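Local coordinates for Lpg0393 helical bundle domain-containing protein (Legionella pneumophila subsp. pneumophila str. Philadelphia 1, PDB 4R0G) that probably acts as a guanine-nucleotide exchange factor for the small GTPases Rab5, Rab21 and Rab22, through a VPS9-like domain followed by a helical bundle, at residues A[188-191]-A[195-198]; A[226-231]-A[239-244]; A[176-181]-A[198-203]; A[204-209]-A[218-223]; A[69-72]-A[77-80]. One frame throughout, in Å; residues are numbered along the deposited sequence.

Contact 1 (A[188-191]-A[195-198]); sequences PTDQ and SRIS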
# COMPACT_ATOMS: atom_id res chain seq x y z
N PRO A 188 -29.83 2.75 -10.47
CA PRO A 188 -30.95 2.69 -11.42
C PRO A 188 -31.59 4.05 -11.79
O PRO A 188 -31.71 4.35 -12.98
CB PRO A 188 -31.97 1.83 -10.67
CG PRO A 188 -31.70 2.13 -9.21
CD PRO A 188 -30.21 2.27 -9.13
N THR A 189 -31.93 4.86 -10.78
CA THR A 189 -32.53 6.19 -10.97
C THR A 189 -31.49 7.19 -11.48
O THR A 189 -31.82 8.17 -12.16
CB THR A 189 -33.09 6.77 -9.63
OG1 THR A 189 -34.11 5.91 -9.11
CG2 THR A 189 -33.68 8.17 -9.82
N ASP A 190 -30.23 6.94 -11.14
CA ASP A 190 -29.23 7.98 -11.26
C ASP A 190 -28.82 8.08 -12.73
O ASP A 190 -28.14 7.21 -13.25
CB ASP A 190 -28.04 7.57 -10.39
CG ASP A 190 -27.10 8.70 -10.12
OD1 ASP A 190 -26.59 9.28 -11.09
OD2 ASP A 190 -26.87 9.00 -8.92
N GLN A 191 -29.21 9.18 -13.36
CA GLN A 191 -28.94 9.38 -14.78
C GLN A 191 -27.64 10.15 -14.96
O GLN A 191 -27.13 10.28 -16.07
CB GLN A 191 -30.09 10.12 -15.43
N SER A 195 -22.11 10.57 -16.29
CA SER A 195 -21.36 11.79 -16.50
C SER A 195 -20.47 12.13 -15.30
O SER A 195 -19.54 12.93 -15.40
CB SER A 195 -22.30 12.96 -16.87
OG SER A 195 -23.33 13.10 -15.91
N ARG A 196 -20.77 11.51 -14.16
CA ARG A 196 -19.98 11.65 -12.94
C ARG A 196 -18.75 10.75 -12.97
O ARG A 196 -17.67 11.11 -12.49
CB ARG A 196 -20.85 11.33 -11.73
CG ARG A 196 -20.61 12.24 -10.55
CD ARG A 196 -21.79 12.23 -9.64
NE ARG A 196 -22.24 10.87 -9.40
CZ ARG A 196 -23.51 10.56 -9.17
NH1 ARG A 196 -23.86 9.30 -8.96
NH2 ARG A 196 -24.42 11.51 -9.17
N ILE A 197 -18.91 9.55 -13.53
CA ILE A 197 -17.76 8.69 -13.77
C ILE A 197 -16.78 9.38 -14.70
O ILE A 197 -15.58 9.46 -14.39
CB ILE A 197 -18.17 7.35 -14.39
CG1 ILE A 197 -18.73 6.43 -13.33
CG2 ILE A 197 -16.97 6.67 -15.01
CD1 ILE A 197 -19.22 5.19 -13.89
N SER A 198 -17.30 9.88 -15.81
CA SER A 198 -16.50 10.62 -16.77
C SER A 198 -15.67 11.73 -16.12
O SER A 198 -14.54 12.01 -16.54
CB SER A 198 -17.39 11.22 -17.86
OG SER A 198 -16.61 11.97 -18.78
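The guanidinium of Arg-196 meets the carboxylate of Asp-190 at its edge, and the two planes stand almost perpendicular. OD2 of Asp-190 lies in the guanidinium plane and takes a hydrogen bond from NH1 of Arg-196 at 3.0 Å. The bond is fairly straight, with an N-H...O angle of 162°. On the other side of the bond the donor does not lie in the carboxylate plane. It comes from above, 44° out of it. The salt bridge therefore rests on a single hydrogen bond and is not a flat, two-bond pairing. The Arg-196 chain bends at chi3 (46°), which turns its guanidinium to the carboxylate. NH1 also forms a salt bridge with Glu-237, so two carboxylates share its charge. NH2 is hydrogen-bonded to the carbonyl of Met-231. Asp-190 is shared too, because its OD1 accepts weak hydrogen bonds from Leu-192 N and Lys-193 N. OD1 thus caps, through weak bonds, the backbone leading into helix 193-208. The arrangement is an aspartate before a helix that caps backbone N-H groups and is salt-bridged to an arginine of the first turn, where the loop after helix 155-183 enters the next helix of the helical bundle domain.

Contact 2 (A[226-231]-A[239-244]); sequences KKLWEM and EFLKKI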
# COMPACT_ATOMS: atom_id res chain seq x y z
N LYS A 226 -16.05 20.38 -7.73
CA LYS A 226 -17.23 21.21 -7.82
C LYS A 226 -18.25 20.60 -8.77
O LYS A 226 -19.36 20.34 -8.34
CB LYS A 226 -16.88 22.63 -8.20
CG LYS A 226 -18.12 23.51 -8.22
CD LYS A 226 -17.79 24.89 -8.72
CE LYS A 226 -18.99 25.57 -9.32
NZ LYS A 226 -18.62 26.98 -9.49
N LYS A 227 -17.86 20.34 -10.02
CA LYS A 227 -18.75 19.71 -11.02
C LYS A 227 -19.39 18.43 -10.52
O LYS A 227 -20.60 18.22 -10.72
CB LYS A 227 -18.05 19.42 -12.37
CG LYS A 227 -17.45 20.62 -13.14
CD LYS A 227 -16.71 20.14 -14.44
CE LYS A 227 -15.78 21.20 -15.11
NZ LYS A 227 -14.54 20.54 -15.69
N LEU A 228 -18.60 17.58 -9.87
CA LEU A 228 -19.14 16.38 -9.19
C LEU A 228 -20.26 16.67 -8.18
O LEU A 228 -21.28 15.99 -8.17
CB LEU A 228 -18.02 15.56 -8.52
CG LEU A 228 -17.00 14.99 -9.50
CD1 LEU A 228 -15.62 14.90 -8.90
CD2 LEU A 228 -17.49 13.63 -9.88
N TRP A 229 -20.09 17.68 -7.32
CA TRP A 229 -21.16 18.04 -6.40
C TRP A 229 -22.42 18.41 -7.16
O TRP A 229 -23.55 18.05 -6.78
CB TRP A 229 -20.73 19.17 -5.47
CG TRP A 229 -20.04 18.68 -4.22
CD1 TRP A 229 -18.72 18.83 -3.89
CD2 TRP A 229 -20.63 17.92 -3.16
NE1 TRP A 229 -18.46 18.23 -2.69
CE2 TRP A 229 -19.61 17.66 -2.21
CE3 TRP A 229 -21.92 17.43 -2.91
CZ2 TRP A 229 -19.84 16.95 -1.04
CZ3 TRP A 229 -22.15 16.72 -1.74
CH2 TRP A 229 -21.11 16.48 -0.82
N GLU A 230 -22.24 19.10 -8.28
CA GLU A 230 -23.40 19.53 -9.04
C GLU A 230 -24.06 18.38 -9.80
O GLU A 230 -25.14 18.54 -10.36
CB GLU A 230 -23.06 20.74 -9.90
CG GLU A 230 -22.43 21.85 -9.04
CD GLU A 230 -22.42 23.23 -9.68
OE1 GLU A 230 -21.57 23.45 -10.60
OE2 GLU A 230 -23.23 24.09 -9.26
N MET A 231 -23.43 17.22 -9.77
CA MET A 231 -23.96 16.05 -10.45
C MET A 231 -24.81 15.19 -9.52
O MET A 231 -25.28 14.12 -9.92
CB MET A 231 -22.84 15.23 -11.09
CG MET A 231 -22.21 15.90 -12.31
SD MET A 231 -23.43 16.23 -13.61
CE MET A 231 -23.69 18.01 -13.46
N GLU A 239 -18.11 11.32 1.03
CA GLU A 239 -16.94 11.23 1.88
C GLU A 239 -15.71 11.44 1.01
O GLU A 239 -14.82 12.22 1.36
CB GLU A 239 -16.87 9.88 2.60
CG GLU A 239 -15.79 9.81 3.68
CD GLU A 239 -15.95 10.87 4.77
OE1 GLU A 239 -17.11 11.17 5.16
OE2 GLU A 239 -14.91 11.41 5.24
N PHE A 240 -15.69 10.76 -0.14
CA PHE A 240 -14.63 10.94 -1.12
C PHE A 240 -14.45 12.39 -1.55
O PHE A 240 -13.36 12.93 -1.42
CB PHE A 240 -14.85 10.06 -2.34
CG PHE A 240 -14.63 8.60 -2.08
CD1 PHE A 240 -13.37 8.12 -1.79
CD2 PHE A 240 -15.69 7.71 -2.13
CE1 PHE A 240 -13.17 6.77 -1.56
CE2 PHE A 240 -15.49 6.35 -1.89
CZ PHE A 240 -14.23 5.89 -1.61
N LEU A 241 -15.51 13.02 -2.05
CA LEU A 241 -15.42 14.41 -2.45
C LEU A 241 -14.84 15.30 -1.32
O LEU A 241 -14.06 16.23 -1.57
CB LEU A 241 -16.78 14.94 -2.85
CG LEU A 241 -17.45 14.29 -4.04
CD1 LEU A 241 -18.67 15.09 -4.44
CD2 LEU A 241 -16.47 14.20 -5.19
N LYS A 242 -15.23 15.02 -0.09
CA LYS A 242 -14.75 15.79 1.05
C LYS A 242 -13.24 15.68 1.15
O LYS A 242 -12.54 16.70 1.17
CB LYS A 242 -15.42 15.33 2.36
CG LYS A 242 -16.90 15.68 2.46
CD LYS A 242 -17.27 16.22 3.85
CE LYS A 242 -18.72 16.71 3.90
NZ LYS A 242 -19.06 17.42 5.18
N LYS A 243 -12.74 14.45 1.20
CA LYS A 243 -11.30 14.24 1.34
C LYS A 243 -10.51 14.83 0.16
O LYS A 243 -9.58 15.60 0.37
CB LYS A 243 -11.00 12.76 1.62
CG LYS A 243 -11.54 12.29 2.97
CD LYS A 243 -11.77 10.77 3.07
CE LYS A 243 -10.72 10.07 3.94
NZ LYS A 243 -10.89 8.57 4.00
N ILE A 244 -10.92 14.54 -1.07
CA ILE A 244 -10.29 15.06 -2.28
C ILE A 244 -10.01 16.58 -2.33
O ILE A 244 -8.87 16.99 -2.58
CB ILE A 244 -11.10 14.63 -3.54
CG1 ILE A 244 -11.06 13.11 -3.71
CG2 ILE A 244 -10.57 15.25 -4.78
CD1 ILE A 244 -11.73 12.61 -4.99
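Trp-229 lays one face of its indole over the CD1 methyl of Leu-241. The methyl sits above the five-membered ring, 3.5 Å from CD1 to the ring centroid and only 8° off the ring normal. This is a CH-pi contact made over the face. The nearest single ring atom is CE2 of Trp-229, also 3.5 Å from Leu-241 CD1. Leu-241 CB lies above the same face, just beyond its nitrogen edge, 3.7 Å from Trp-229 NE1. The two side chains slide past each other in opposite directions, with CB and CD1 of Leu-241 both on one side of the indole plane.

The second methyl of Leu-241 serves another neighbour. Its CD2 is 3.9 Å from CD1 of Leu-228. Leu-241 has its CG anti to the carbonyl carbon (chi1 -62°), and its two methyls part, one to each residue of the opposite helix. The leucine is buried between them, while Trp-229 lies at the exposed border. Tyr-178 of helix 155-183 also touches Leu-241, and Leu-199 of helix 193-208 touches Leu-228, so the pair faces the interior of the bundle. The contact joins the end of helix 215-229 to helix 235-244. The two backbones come closest at Trp-229 and Leu-241, with CA atoms 7.9 Å apart. No hydrogen bond or ion pair crosses between the segments. The join rests on dispersion and CH-pi contact: one methyl against an aromatic face, the other against a leucine.

Contact 3 (A[176-181]-A[198-203]); sequences EDYLSL and SLVVRL
Tyr-178 and Val-200 are brought together by their first torsions. Tyr-178 has CG anti to its backbone N (chi1 179°), which carries the ring toward helix 193-208. The rotamer of Val-200 (chi1 179°) splits its methyls: CG2 faces Tyr-178 and CG1 faces Leu-179. CG2 comes over one face of the Tyr-178 ring, 4.1 Å from the centroid. It is displaced toward the rim, and its closest ring atom is CE2 of Tyr-178 at 3.7 Å. This is a CH-pi contact. CG1 of Val-200 lies 3.9 Å from CB of Leu-179.

Leu-179 extends the contact outward. Its CD2 meets CG2 of Val-201 at 3.6 Å, and its CD1 lies 3.9 Å from the same methyl. The leucine fork therefore closes on one methyl at the exposed border. Val-200 and Tyr-178 are buried behind it. The hydroxyl of Tyr-178 is not left to the apolar surroundings, since its OH is hydrogen-bonded to Glu-237.

The two segments run nearly antiparallel, at 155°, and their axes approach to 9.6 Å. They belong to consecutive helices of the bundle, packed as a hairpin. Helix 235-244 lies against Tyr-178 through Ile-244 and Phe-240, whose ring is almost parallel to that of the tyrosine, and helix 215-229 reaches Leu-199 and Leu-203. On the Asp-177 side helix 155-183 meets the second subunit, where Glu-74 N and Ser-75 N of that chain bind the Asp-177 carboxylate.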
# COMPACT_ATOMS: atom_id res chain seq x y z
N GLU A 176 -8.55 6.73 -7.37
CA GLU A 176 -8.71 5.48 -8.08
C GLU A 176 -9.81 4.66 -7.37
O GLU A 176 -10.66 4.03 -8.01
CB GLU A 176 -7.36 4.75 -8.16
CG GLU A 176 -6.99 4.21 -9.53
CD GLU A 176 -6.67 5.30 -10.58
OE1 GLU A 176 -5.61 5.97 -10.46
OE2 GLU A 176 -7.46 5.45 -11.55
N ASP A 177 -9.83 4.71 -6.05
CA ASP A 177 -10.77 3.91 -5.27
C ASP A 177 -12.18 4.48 -5.35
O ASP A 177 -13.17 3.73 -5.33
CB ASP A 177 -10.29 3.75 -3.82
CG ASP A 177 -9.13 2.76 -3.68
OD1 ASP A 177 -9.05 1.83 -4.50
OD2 ASP A 177 -8.28 2.89 -2.76
N TYR A 178 -12.27 5.80 -5.45
CA TYR A 178 -13.54 6.43 -5.73
C TYR A 178 -14.03 5.91 -7.06
O TYR A 178 -15.15 5.43 -7.17
CB TYR A 178 -13.35 7.94 -5.78
CG TYR A 178 -14.58 8.78 -6.07
CD1 TYR A 178 -15.85 8.23 -6.10
CD2 TYR A 178 -14.45 10.14 -6.32
CE1 TYR A 178 -16.97 9.01 -6.37
CE2 TYR A 178 -15.55 10.93 -6.60
CZ TYR A 178 -16.80 10.37 -6.62
OH TYR A 178 -17.89 11.16 -6.89
N LEU A 179 -13.17 5.98 -8.07
CA LEU A 179 -13.54 5.59 -9.42
C LEU A 179 -14.18 4.21 -9.49
O LEU A 179 -15.31 4.08 -9.94
CB LEU A 179 -12.33 5.63 -10.34
CG LEU A 179 -12.65 5.44 -11.83
CD1 LEU A 179 -14.06 5.97 -12.17
CD2 LEU A 179 -11.58 6.10 -12.72
N SER A 180 -13.48 3.18 -9.02
CA SER A 180 -14.01 1.81 -9.15
C SER A 180 -15.30 1.61 -8.37
O SER A 180 -16.17 0.86 -8.81
CB SER A 180 -12.97 0.73 -8.79
OG SER A 180 -12.35 1.01 -7.57
N LEU A 181 -15.42 2.27 -7.21
CA LEU A 181 -16.64 2.17 -6.42
C LEU A 181 -17.85 2.80 -7.15
O LEU A 181 -18.95 2.24 -7.15
CB LEU A 181 -16.45 2.77 -5.02
CG LEU A 181 -15.67 2.01 -3.94
CD1 LEU A 181 -15.72 2.73 -2.60
CD2 LEU A 181 -16.18 0.58 -3.75
N SER A 198 -17.30 9.88 -15.81
CA SER A 198 -16.50 10.62 -16.77
C SER A 198 -15.67 11.73 -16.12
O SER A 198 -14.54 12.01 -16.54
CB SER A 198 -17.39 11.22 -17.86
OG SER A 198 -16.61 11.97 -18.78
N LEU A 199 -16.23 12.35 -15.09
CA LEU A 199 -15.52 13.40 -14.36
C LEU A 199 -14.37 12.85 -13.53
O LEU A 199 -13.32 13.46 -13.48
CB LEU A 199 -16.48 14.16 -13.46
CG LEU A 199 -17.29 15.28 -14.10
CD1 LEU A 199 -18.50 15.58 -13.25
CD2 LEU A 199 -16.41 16.48 -14.21
N VAL A 200 -14.57 11.71 -12.88
CA VAL A 200 -13.54 11.14 -12.01
C VAL A 200 -12.35 10.65 -12.83
O VAL A 200 -11.18 10.85 -12.47
CB VAL A 200 -14.11 10.00 -11.13
CG1 VAL A 200 -13.02 9.43 -10.25
CG2 VAL A 200 -15.25 10.51 -10.27
N VAL A 201 -12.67 10.01 -13.95
CA VAL A 201 -11.66 9.53 -14.88
C VAL A 201 -10.75 10.65 -15.34
O VAL A 201 -9.53 10.50 -15.42
CB VAL A 201 -12.34 8.86 -16.09
CG1 VAL A 201 -11.31 8.47 -17.11
CG2 VAL A 201 -13.12 7.64 -15.62
N ARG A 202 -11.35 11.79 -15.65
CA ARG A 202 -10.57 12.90 -16.17
C ARG A 202 -9.77 13.52 -15.05
O ARG A 202 -8.63 13.90 -15.25
CB ARG A 202 -11.48 13.93 -16.86
CG ARG A 202 -12.02 13.41 -18.17
CD ARG A 202 -13.34 14.02 -18.51
NE ARG A 202 -13.31 15.46 -18.32
CZ ARG A 202 -14.35 16.18 -17.94
NH1 ARG A 202 -15.52 15.57 -17.73
NH2 ARG A 202 -14.22 17.49 -17.77
N LEU A 203 -10.36 13.60 -13.87
CA LEU A 203 -9.63 14.02 -12.68
C LEU A 203 -8.44 13.08 -12.43
O LEU A 203 -7.32 13.54 -12.21
CB LEU A 203 -10.56 14.06 -11.47
CG LEU A 203 -9.84 14.25 -10.13
CD1 LEU A 203 -9.31 15.67 -9.97
CD2 LEU A 203 -10.76 13.83 -8.93

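Contact 4 (A[204-209]-A[218-223]); sequences AKYLHE and HDEIAV
Tyr-206 and Glu-220 make the close part of this contact, whereas Leu-207 and Ile-221 meet more loosely. The aliphatic start of Glu-220 lies over one face of the tyrosine ring. Its CB is 3.9 Å from the ring centroid and 23° off the normal, a CH-pi contact offset toward the rim. CB lies 3.7 Å from CZ of Tyr-206, and CG of Glu-220 is 3.8 Å from CE1 of the same ring. The glutamate chain bends at chi2 and crosses the ring at a slant. Its carboxylate plane is turned 65° from the ring plane. The methylenes, not the charge, do the touching, and no hydrogen bond crosses between the two segments. With chi1 at 166° the Tyr-206 ring stands opposite its backbone N, and this sends it across to the other helix.

The pair joins the end of helix 193-208 to helix 215-229, the next helix of the helical bundle domain. The chain turns back between them in a short connection. Tyr-206 also touches Val-217 and Tyr-224, about one turn before and one turn after Glu-220, so the ring lies along a strip of helix 215-229.

Leu-207 and Ile-221 form the inner side. CG of Leu-207 is 4.3 Å from CD1 of Ile-221. Both residues are buried, and both also touch Leu-171 of helix 155-183, which packs against this inner edge. Tyr-206 and Glu-220 face outward by comparison and remain partly exposed to solvent.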
# COMPACT_ATOMS: atom_id res chain seq x y z
N ALA A 204 -8.68 11.78 -12.50
CA ALA A 204 -7.61 10.80 -12.37
C ALA A 204 -6.51 11.06 -13.40
O ALA A 204 -5.31 11.07 -13.06
CB ALA A 204 -8.16 9.43 -12.53
N LYS A 205 -6.93 11.30 -14.65
CA LYS A 205 -6.01 11.60 -15.75
C LYS A 205 -5.24 12.90 -15.52
O LYS A 205 -4.03 12.96 -15.80
CB LYS A 205 -6.75 11.63 -17.10
N TYR A 206 -5.92 13.94 -15.05
CA TYR A 206 -5.24 15.22 -14.84
C TYR A 206 -4.17 15.05 -13.77
O TYR A 206 -3.04 15.49 -13.91
CB TYR A 206 -6.23 16.35 -14.46
CG TYR A 206 -5.50 17.57 -13.92
CD1 TYR A 206 -4.97 18.52 -14.79
CD2 TYR A 206 -5.30 17.75 -12.55
CE1 TYR A 206 -4.27 19.64 -14.30
CE2 TYR A 206 -4.59 18.86 -12.06
CZ TYR A 206 -4.08 19.80 -12.94
OH TYR A 206 -3.39 20.89 -12.45
N LEU A 207 -4.55 14.38 -12.69
CA LEU A 207 -3.66 14.22 -11.57
C LEU A 207 -2.49 13.30 -11.89
O LEU A 207 -1.48 13.31 -11.20
CB LEU A 207 -4.43 13.67 -10.38
CG LEU A 207 -4.44 14.41 -9.05
CD1 LEU A 207 -4.84 13.42 -8.01
CD2 LEU A 207 -3.10 14.97 -8.68
N HIS A 208 -2.62 12.49 -12.94
CA HIS A 208 -1.60 11.47 -13.22
C HIS A 208 -0.31 12.11 -13.64
O HIS A 208 0.76 11.55 -13.45
CB HIS A 208 -2.07 10.51 -14.31
CG HIS A 208 -1.11 9.40 -14.56
ND1 HIS A 208 -0.98 8.31 -13.73
CD2 HIS A 208 -0.21 9.21 -15.56
CE1 HIS A 208 -0.07 7.50 -14.21
NE2 HIS A 208 0.42 8.02 -15.32
N GLU A 209 -0.42 13.29 -14.24
CA GLU A 209 0.74 14.02 -14.72
C GLU A 209 1.38 14.90 -13.63
O GLU A 209 2.40 15.53 -13.87
CB GLU A 209 0.33 14.86 -15.95
CG GLU A 209 0.69 14.27 -17.34
CD GLU A 209 0.06 12.89 -17.63
OE1 GLU A 209 -1.19 12.75 -17.54
OE2 GLU A 209 0.82 11.94 -17.95
N HIS A 218 -4.52 22.42 -6.99
CA HIS A 218 -5.61 22.67 -6.08
C HIS A 218 -6.79 23.29 -6.83
O HIS A 218 -7.92 22.87 -6.69
CB HIS A 218 -5.13 23.55 -4.93
CG HIS A 218 -4.39 22.78 -3.88
ND1 HIS A 218 -5.02 21.90 -3.02
CD2 HIS A 218 -3.07 22.74 -3.57
CE1 HIS A 218 -4.12 21.37 -2.21
NE2 HIS A 218 -2.93 21.85 -2.53
N ASP A 219 -6.52 24.26 -7.68
CA ASP A 219 -7.59 24.85 -8.43
C ASP A 219 -8.27 23.89 -9.43
O ASP A 219 -9.50 23.88 -9.46
CB ASP A 219 -7.16 26.18 -9.09
CG ASP A 219 -6.48 27.14 -8.10
OD1 ASP A 219 -6.67 26.98 -6.87
OD2 ASP A 219 -5.74 28.06 -8.57
N GLU A 220 -7.53 23.10 -10.22
CA GLU A 220 -8.20 22.13 -11.13
C GLU A 220 -9.00 21.09 -10.35
O GLU A 220 -10.18 20.86 -10.66
CB GLU A 220 -7.25 21.42 -12.11
CG GLU A 220 -7.19 21.98 -13.54
CD GLU A 220 -8.52 21.93 -14.34
OE1 GLU A 220 -8.91 20.82 -14.77
OE2 GLU A 220 -9.15 22.99 -14.57
N ILE A 221 -8.36 20.48 -9.35
CA ILE A 221 -9.03 19.52 -8.49
C ILE A 221 -10.36 20.08 -7.99
O ILE A 221 -11.41 19.43 -8.10
CB ILE A 221 -8.16 19.13 -7.29
CG1 ILE A 221 -6.90 18.44 -7.79
CG2 ILE A 221 -8.94 18.21 -6.34
CD1 ILE A 221 -6.18 17.63 -6.76
N ALA A 222 -10.31 21.29 -7.46
CA ALA A 222 -11.51 21.98 -7.03
C ALA A 222 -12.55 22.09 -8.16
O ALA A 222 -13.74 21.92 -7.91
CB ALA A 222 -11.17 23.32 -6.48
N VAL A 223 -12.12 22.33 -9.40
CA VAL A 223 -13.08 22.46 -10.51
C VAL A 223 -13.83 21.14 -10.76
O VAL A 223 -15.06 21.13 -10.99
CB VAL A 223 -12.42 22.96 -11.84
CG1 VAL A 223 -13.48 23.12 -12.90
CG2 VAL A 223 -11.72 24.27 -11.65

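Contact 5 (A[69-72]-A[77-80]); sequences AVHE and PLRE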
# COMPACT_ATOMS: atom_id res chain seq x y z
N ALA A 69 14.33 4.29 0.67
CA ALA A 69 13.99 4.26 2.08
C ALA A 69 12.53 4.67 2.24
O ALA A 69 11.79 4.10 3.05
CB ALA A 69 14.89 5.21 2.86
N VAL A 70 12.12 5.66 1.46
CA VAL A 70 10.73 6.09 1.45
C VAL A 70 9.83 4.96 0.94
O VAL A 70 8.79 4.70 1.51
CB VAL A 70 10.52 7.34 0.59
CG1 VAL A 70 9.05 7.68 0.57
CG2 VAL A 70 11.38 8.53 1.11
N HIS A 71 10.24 4.28 -0.12
CA HIS A 71 9.43 3.22 -0.71
C HIS A 71 9.20 2.10 0.30
O HIS A 71 8.25 1.32 0.18
CB HIS A 71 10.13 2.73 -1.98
CG HIS A 71 9.38 1.68 -2.74
ND1 HIS A 71 9.60 0.33 -2.56
CD2 HIS A 71 8.46 1.78 -3.73
CE1 HIS A 71 8.84 -0.36 -3.39
NE2 HIS A 71 8.13 0.49 -4.11
N GLU A 72 10.06 2.02 1.32
CA GLU A 72 9.91 0.98 2.34
C GLU A 72 9.16 1.40 3.59
O GLU A 72 9.03 0.58 4.51
CB GLU A 72 11.24 0.34 2.69
CG GLU A 72 12.03 -0.16 1.48
CD GLU A 72 11.21 -1.04 0.56
OE1 GLU A 72 10.84 -2.17 0.97
OE2 GLU A 72 10.92 -0.63 -0.58
N PRO A 77 4.04 5.00 0.42
CA PRO A 77 3.62 6.10 -0.45
C PRO A 77 3.74 5.74 -1.93
O PRO A 77 3.09 6.37 -2.76
CB PRO A 77 4.59 7.23 -0.07
CG PRO A 77 5.86 6.47 0.37
CD PRO A 77 5.34 5.26 1.08
N LEU A 78 4.53 4.73 -2.28
CA LEU A 78 4.68 4.45 -3.71
C LEU A 78 4.13 3.09 -4.05
O LEU A 78 4.79 2.09 -3.80
CB LEU A 78 6.16 4.53 -4.11
CG LEU A 78 6.91 5.84 -3.85
CD1 LEU A 78 8.37 5.57 -3.60
CD2 LEU A 78 6.74 6.85 -4.99
N ARG A 79 2.96 3.04 -4.68
CA ARG A 79 2.31 1.77 -4.98
C ARG A 79 2.26 1.63 -6.47
O ARG A 79 2.62 2.58 -7.17
CB ARG A 79 0.88 1.75 -4.40
CG ARG A 79 0.73 2.23 -2.93
CD ARG A 79 -0.62 1.79 -2.31
NE ARG A 79 -1.26 2.77 -1.40
CZ ARG A 79 -0.70 3.29 -0.32
NH1 ARG A 79 0.53 2.93 -0.00
NH2 ARG A 79 -1.34 4.16 0.45
N GLU A 80 1.80 0.49 -6.98
CA GLU A 80 1.56 0.30 -8.42
C GLU A 80 2.68 0.76 -9.37
O GLU A 80 3.85 0.40 -9.23
CB GLU A 80 0.23 0.95 -8.83
CG GLU A 80 -1.01 0.31 -8.20
CD GLU A 80 -1.32 -1.07 -8.77
OE1 GLU A 80 -0.52 -2.02 -8.57
OE2 GLU A 80 -2.38 -1.21 -9.44
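The chain folds back after helix 58-71 and brings the CA atoms of His-71 and Leu-78 to 5.8 Å from each other, with no hydrogen bond between the two segments. Leu-78 meets the imidazole at its edge. Its CB lies 3.6 Å from CD2 of His-71, near the ring plane, and its CD1 is 3.7 Å from His-71 CB. Beside this pair, CG of Pro-77 packs on CG1 of Val-70. All four side chains are buried.

The polar edges of His-71 are taken up by other partners. ND1 gives a hydrogen bond to OE2 of Glu-72, 2.6 Å long and nearly straight at 164°. The oxygen lies in the ring plane and is met almost end-on along its C-O bond. NE2 is hydrogen-bonded to Ser-83 OG of helix 80-101. A chi1 of -177° at His-71 swings the ring toward Leu-78.

Helix 155-183 covers Val-70, Pro-77 and Leu-78, so this turn of the VPS9-like part leans on the long helix that enters the bundle. The chemistry is mixed. Apolar groups close the loop, while hydrogen bonds at both ring nitrogens would hold the rotation of the buried imidazole.

In the fold
From the N terminus, contact 5 comes first. It closes a short loop between helix 58-71 and helix 80-101 in the VPS9-like part. The other four lie in the helical bundle. Contact 3 pairs helix 155-183 with helix 193-208. Contact 1 nests inside that loop; its last residue, Ser-198, is the first of the second segment of contact 3. Contact 4 then turns helix 193-208 back onto helix 215-229, and contact 2 joins that helix to helix 235-244. Contact 2 touches contacts 1, 3 and 4. Contact 5 stands apart, about 23 Å from contact 3 between centres, but helix 155-183 packs on contact 5 and carries one segment of contact 3.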